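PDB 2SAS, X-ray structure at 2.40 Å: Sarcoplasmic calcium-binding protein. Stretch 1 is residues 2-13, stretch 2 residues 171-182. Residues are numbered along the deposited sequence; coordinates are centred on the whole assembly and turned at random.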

# COMPACT_ATOMS: atom_id res chain seq x y z
N LEU A 2 -20.19 8.80 0.17
CA LEU A 2 -18.91 8.93 -0.61
C LEU A 2 -18.94 7.65 -1.41
O LEU A 2 -19.57 6.71 -0.87
CB LEU A 2 -17.86 9.18 0.43
CG LEU A 2 -17.11 10.47 0.56
CD1 LEU A 2 -17.87 11.75 0.43
CD2 LEU A 2 -16.46 10.42 1.96
N ASN A 3 -18.39 7.52 -2.60
CA ASN A 3 -18.45 6.17 -3.25
C ASN A 3 -17.26 5.40 -2.70
O ASN A 3 -16.45 5.95 -1.90
CB ASN A 3 -18.54 6.37 -4.74
CG ASN A 3 -17.39 7.13 -5.39
OD1 ASN A 3 -16.32 7.25 -4.79
ND2 ASN A 3 -17.57 7.64 -6.60
N ASP A 4 -17.12 4.17 -3.16
CA ASP A 4 -16.10 3.23 -2.76
C ASP A 4 -14.69 3.87 -2.95
O ASP A 4 -13.95 3.94 -1.98
CB ASP A 4 -16.22 1.89 -3.46
CG ASP A 4 -17.36 1.01 -2.98
OD1 ASP A 4 -18.00 1.36 -2.00
OD2 ASP A 4 -17.66 -0.04 -3.60
N PHE A 5 -14.45 4.29 -4.16
CA PHE A 5 -13.25 4.94 -4.63
C PHE A 5 -12.83 6.08 -3.70
O PHE A 5 -11.66 6.14 -3.29
CB PHE A 5 -13.36 5.45 -6.08
CG PHE A 5 -12.09 6.05 -6.58
CD1 PHE A 5 -10.92 5.29 -6.63
CD2 PHE A 5 -12.07 7.41 -6.96
CE1 PHE A 5 -9.71 5.89 -7.06
CE2 PHE A 5 -10.91 7.98 -7.43
CZ PHE A 5 -9.74 7.23 -7.52
N GLN A 6 -13.81 6.95 -3.42
CA GLN A 6 -13.54 8.06 -2.53
C GLN A 6 -13.05 7.58 -1.17
O GLN A 6 -12.10 8.12 -0.60
CB GLN A 6 -14.78 8.97 -2.34
CG GLN A 6 -15.04 9.78 -3.60
CD GLN A 6 -16.21 10.72 -3.41
OE1 GLN A 6 -16.07 11.93 -3.51
NE2 GLN A 6 -17.37 10.07 -3.20
N LYS A 7 -13.73 6.59 -0.63
CA LYS A 7 -13.47 6.01 0.68
C LYS A 7 -12.13 5.30 0.74
O LYS A 7 -11.51 5.26 1.84
CB LYS A 7 -14.60 5.11 1.18
CG LYS A 7 -15.75 5.99 1.70
CD LYS A 7 -17.12 5.38 1.46
CE LYS A 7 -17.21 3.96 1.95
NZ LYS A 7 -18.49 3.36 1.44
N GLN A 8 -11.74 4.79 -0.38
CA GLN A 8 -10.45 4.08 -0.56
C GLN A 8 -9.28 5.05 -0.35
O GLN A 8 -8.31 4.73 0.36
CB GLN A 8 -10.41 3.46 -1.92
CG GLN A 8 -9.40 2.43 -2.29
CD GLN A 8 -9.44 2.09 -3.79
OE1 GLN A 8 -10.48 1.83 -4.40
NE2 GLN A 8 -8.22 2.11 -4.32
N LYS A 9 -9.37 6.21 -0.97
CA LYS A 9 -8.37 7.27 -0.96
C LYS A 9 -8.41 7.94 0.39
O LYS A 9 -7.35 8.40 0.85
CB LYS A 9 -8.51 8.32 -2.08
CG LYS A 9 -8.76 7.66 -3.45
CD LYS A 9 -8.94 8.68 -4.54
CE LYS A 9 -10.01 9.72 -4.19
NZ LYS A 9 -10.39 10.60 -5.30
N ILE A 10 -9.59 8.06 0.98
CA ILE A 10 -9.67 8.62 2.35
C ILE A 10 -8.93 7.68 3.31
O ILE A 10 -8.13 8.08 4.17
CB ILE A 10 -11.10 9.04 2.77
CG1 ILE A 10 -11.54 10.28 1.91
CG2 ILE A 10 -11.05 9.48 4.25
CD1 ILE A 10 -13.07 10.45 1.71
N LYS A 11 -9.15 6.40 3.17
CA LYS A 11 -8.45 5.42 4.02
C LYS A 11 -6.95 5.66 3.83
O LYS A 11 -6.18 5.80 4.79
CB LYS A 11 -8.89 4.01 3.76
CG LYS A 11 -8.42 2.94 4.77
CD LYS A 11 -8.63 3.42 6.22
CE LYS A 11 -8.55 2.22 7.15
NZ LYS A 11 -7.13 1.77 7.32
N PHE A 12 -6.55 5.76 2.55
CA PHE A 12 -5.17 6.03 2.17
C PHE A 12 -4.56 7.15 2.96
O PHE A 12 -3.46 6.93 3.52
CB PHE A 12 -4.97 6.23 0.68
CG PHE A 12 -3.56 6.41 0.22
CD1 PHE A 12 -2.97 7.67 0.18
CD2 PHE A 12 -2.82 5.29 -0.18
CE1 PHE A 12 -1.65 7.82 -0.29
CE2 PHE A 12 -1.51 5.44 -0.66
CZ PHE A 12 -0.94 6.70 -0.71
N THR A 13 -5.14 8.30 3.01
CA THR A 13 -4.58 9.43 3.82
C THR A 13 -4.61 9.16 5.30
O THR A 13 -3.74 9.65 6.10
CB THR A 13 -5.35 10.75 3.43
OG1 THR A 13 -6.70 10.62 3.97
CG2 THR A 13 -5.43 10.95 1.91
N SER A 171 -12.10 13.89 -5.44
CA SER A 171 -12.72 13.41 -6.68
C SER A 171 -13.45 12.09 -6.52
O SER A 171 -12.96 11.19 -5.86
CB SER A 171 -11.71 13.24 -7.82
OG SER A 171 -10.89 14.40 -7.84
N PRO A 172 -14.58 12.06 -7.21
CA PRO A 172 -15.40 10.85 -7.22
C PRO A 172 -14.90 9.94 -8.32
O PRO A 172 -15.52 8.88 -8.52
CB PRO A 172 -16.80 11.44 -7.41
CG PRO A 172 -16.60 12.57 -8.33
CD PRO A 172 -15.23 13.14 -7.96
N ALA A 173 -13.82 10.27 -9.01
CA ALA A 173 -13.24 9.53 -10.10
C ALA A 173 -11.73 9.64 -10.24
O ALA A 173 -11.22 10.74 -10.01
CB ALA A 173 -13.83 10.06 -11.44
N ALA A 174 -11.12 8.58 -10.73
CA ALA A 174 -9.67 8.50 -10.95
C ALA A 174 -9.16 9.62 -11.83
O ALA A 174 -9.60 9.80 -12.98
CB ALA A 174 -9.32 7.13 -11.51
N ASP A 175 -8.24 10.41 -11.28
CA ASP A 175 -7.66 11.56 -12.01
C ASP A 175 -6.21 11.66 -11.51
O ASP A 175 -5.73 10.75 -10.78
CB ASP A 175 -8.54 12.77 -11.75
CG ASP A 175 -8.61 13.29 -10.32
OD1 ASP A 175 -7.96 12.81 -9.39
OD2 ASP A 175 -9.30 14.30 -10.04
N ALA A 176 -5.56 12.73 -11.85
CA ALA A 176 -4.18 13.01 -11.45
C ALA A 176 -3.92 12.91 -9.97
O ALA A 176 -2.72 12.65 -9.63
CB ALA A 176 -3.72 14.41 -11.95
N GLY A 177 -4.93 13.15 -9.12
CA GLY A 177 -4.69 13.09 -7.63
C GLY A 177 -4.26 11.66 -7.32
O GLY A 177 -3.61 11.34 -6.32
N ASN A 178 -4.56 10.71 -8.18
CA ASN A 178 -4.15 9.33 -7.97
C ASN A 178 -2.62 9.12 -7.93
O ASN A 178 -2.24 8.06 -7.42
CB ASN A 178 -4.71 8.38 -8.98
CG ASN A 178 -6.19 8.04 -8.92
OD1 ASN A 178 -6.53 6.94 -9.38
ND2 ASN A 178 -7.05 8.90 -8.47
N THR A 179 -1.84 9.99 -8.49
CA THR A 179 -0.37 9.93 -8.59
C THR A 179 0.34 9.92 -7.26
O THR A 179 1.45 9.36 -7.17
CB THR A 179 0.20 11.04 -9.56
OG1 THR A 179 -0.11 12.31 -8.97
CG2 THR A 179 -0.49 10.95 -10.95
N LEU A 180 -0.38 10.45 -6.28
CA LEU A 180 0.12 10.53 -4.91
C LEU A 180 0.06 9.16 -4.25
O LEU A 180 0.70 8.93 -3.22
CB LEU A 180 -0.58 11.69 -4.24
CG LEU A 180 -0.43 13.07 -4.88
CD1 LEU A 180 -1.21 14.11 -4.08
CD2 LEU A 180 1.06 13.44 -4.83
N MET A 181 -0.65 8.23 -4.83
CA MET A 181 -0.76 6.86 -4.27
C MET A 181 0.17 6.01 -5.14
O MET A 181 0.29 4.79 -5.05
CB MET A 181 -2.18 6.33 -4.22
CG MET A 181 -3.18 7.07 -3.40
SD MET A 181 -4.87 6.34 -3.66
CE MET A 181 -5.24 6.73 -5.33
N GLY A 182 0.84 6.77 -6.03
CA GLY A 182 1.82 6.24 -6.95
C GLY A 182 1.14 5.58 -8.14
O GLY A 182 1.74 4.71 -8.78

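The N-terminal helix of the sarcoplasmic calcium-binding protein packs against a segment near the C-terminal end of the chain; no two touching residues are closer than 162 positions in sequence, and the two stretches together bury 510 Å² between them. N3 at the N-cap and F5, K9 and F12 on one side of the helix make most of the contact, with Q6 adding to it near the start.

Contact begins before the first helical turn. L2 is out of reach, but N3, at the N-cap position, uses both ends of its side-chain amide. Its OD1 accepts from the backbone N of Q6 at 2.9 Å, satisfying an amide that the start of the helix leaves without a backbone carbonyl. Its ND2 donates to the carbonyl O of P172 at 3.1 Å, with an N-H...O angle of 162°. A single p rotamer at chi1 thus closes the end of the helix and ties it to the other stretch.

D4 is out of reach, and F5 follows as one of the main elements of the interface. With chi1 at t, the ring reaches into the bend of chain formed by S171 to A174 and approaches N178 beyond it. F5 CE2 lies 3.4 Å from both A173 C and A174 N, so the aromatic ring packs largely against backbone. At the ring edge, near its plane, F5 CZ comes within 3.3 Å of N178 ND2, while P172 C also lies at the edge, 4.0 Å from F5 CD2. The apolar side-chain contact here is a modest one, between F5 CZ and A174 CB at 4.0 Å.

Q6 marks the closest approach of backbones in this part of the contact, its CA lying 5.8 Å from the CA of P172. Its CA-to-CB bond points sideways, yet the aliphatic part of the side chain packs on the other chain segment: Q6 CG is 3.4 Å from S171 O and 3.8 Å from P172 CA.

K7 is out of reach of the second stretch. K9, one turn on from F5, points toward the second stretch and extends its buried side chain to S171, the first residue to leave helical geometry after a helix. There K9 NZ donates a short hydrogen bond of 2.7 Å to S171 O; it is also hydrogen-bonded elsewhere in the structure, which helps offset the cost of burying an ammonium group. The methylenes also make contact, with K9 CG 4.1 Å from M181 CE.

I10 and K11 make no contact across the interface, which closes at F12. Here the backbones are farther apart, with 7.8 Å between the CA atoms of F12 and M181, and side chains fill the gap. M181 lies over one face of the phenyl ring of F12: M181 CG is 3.3 Å from the ring centroid and only 4° off the normal, a CH-pi contact, while M181 SD sits 4.3 Å from the same centroid and 20° off the normal, a sulfur-aromatic interaction. F12 CZ also approaches L180 O, at 3.7 Å. T13 is out of reach.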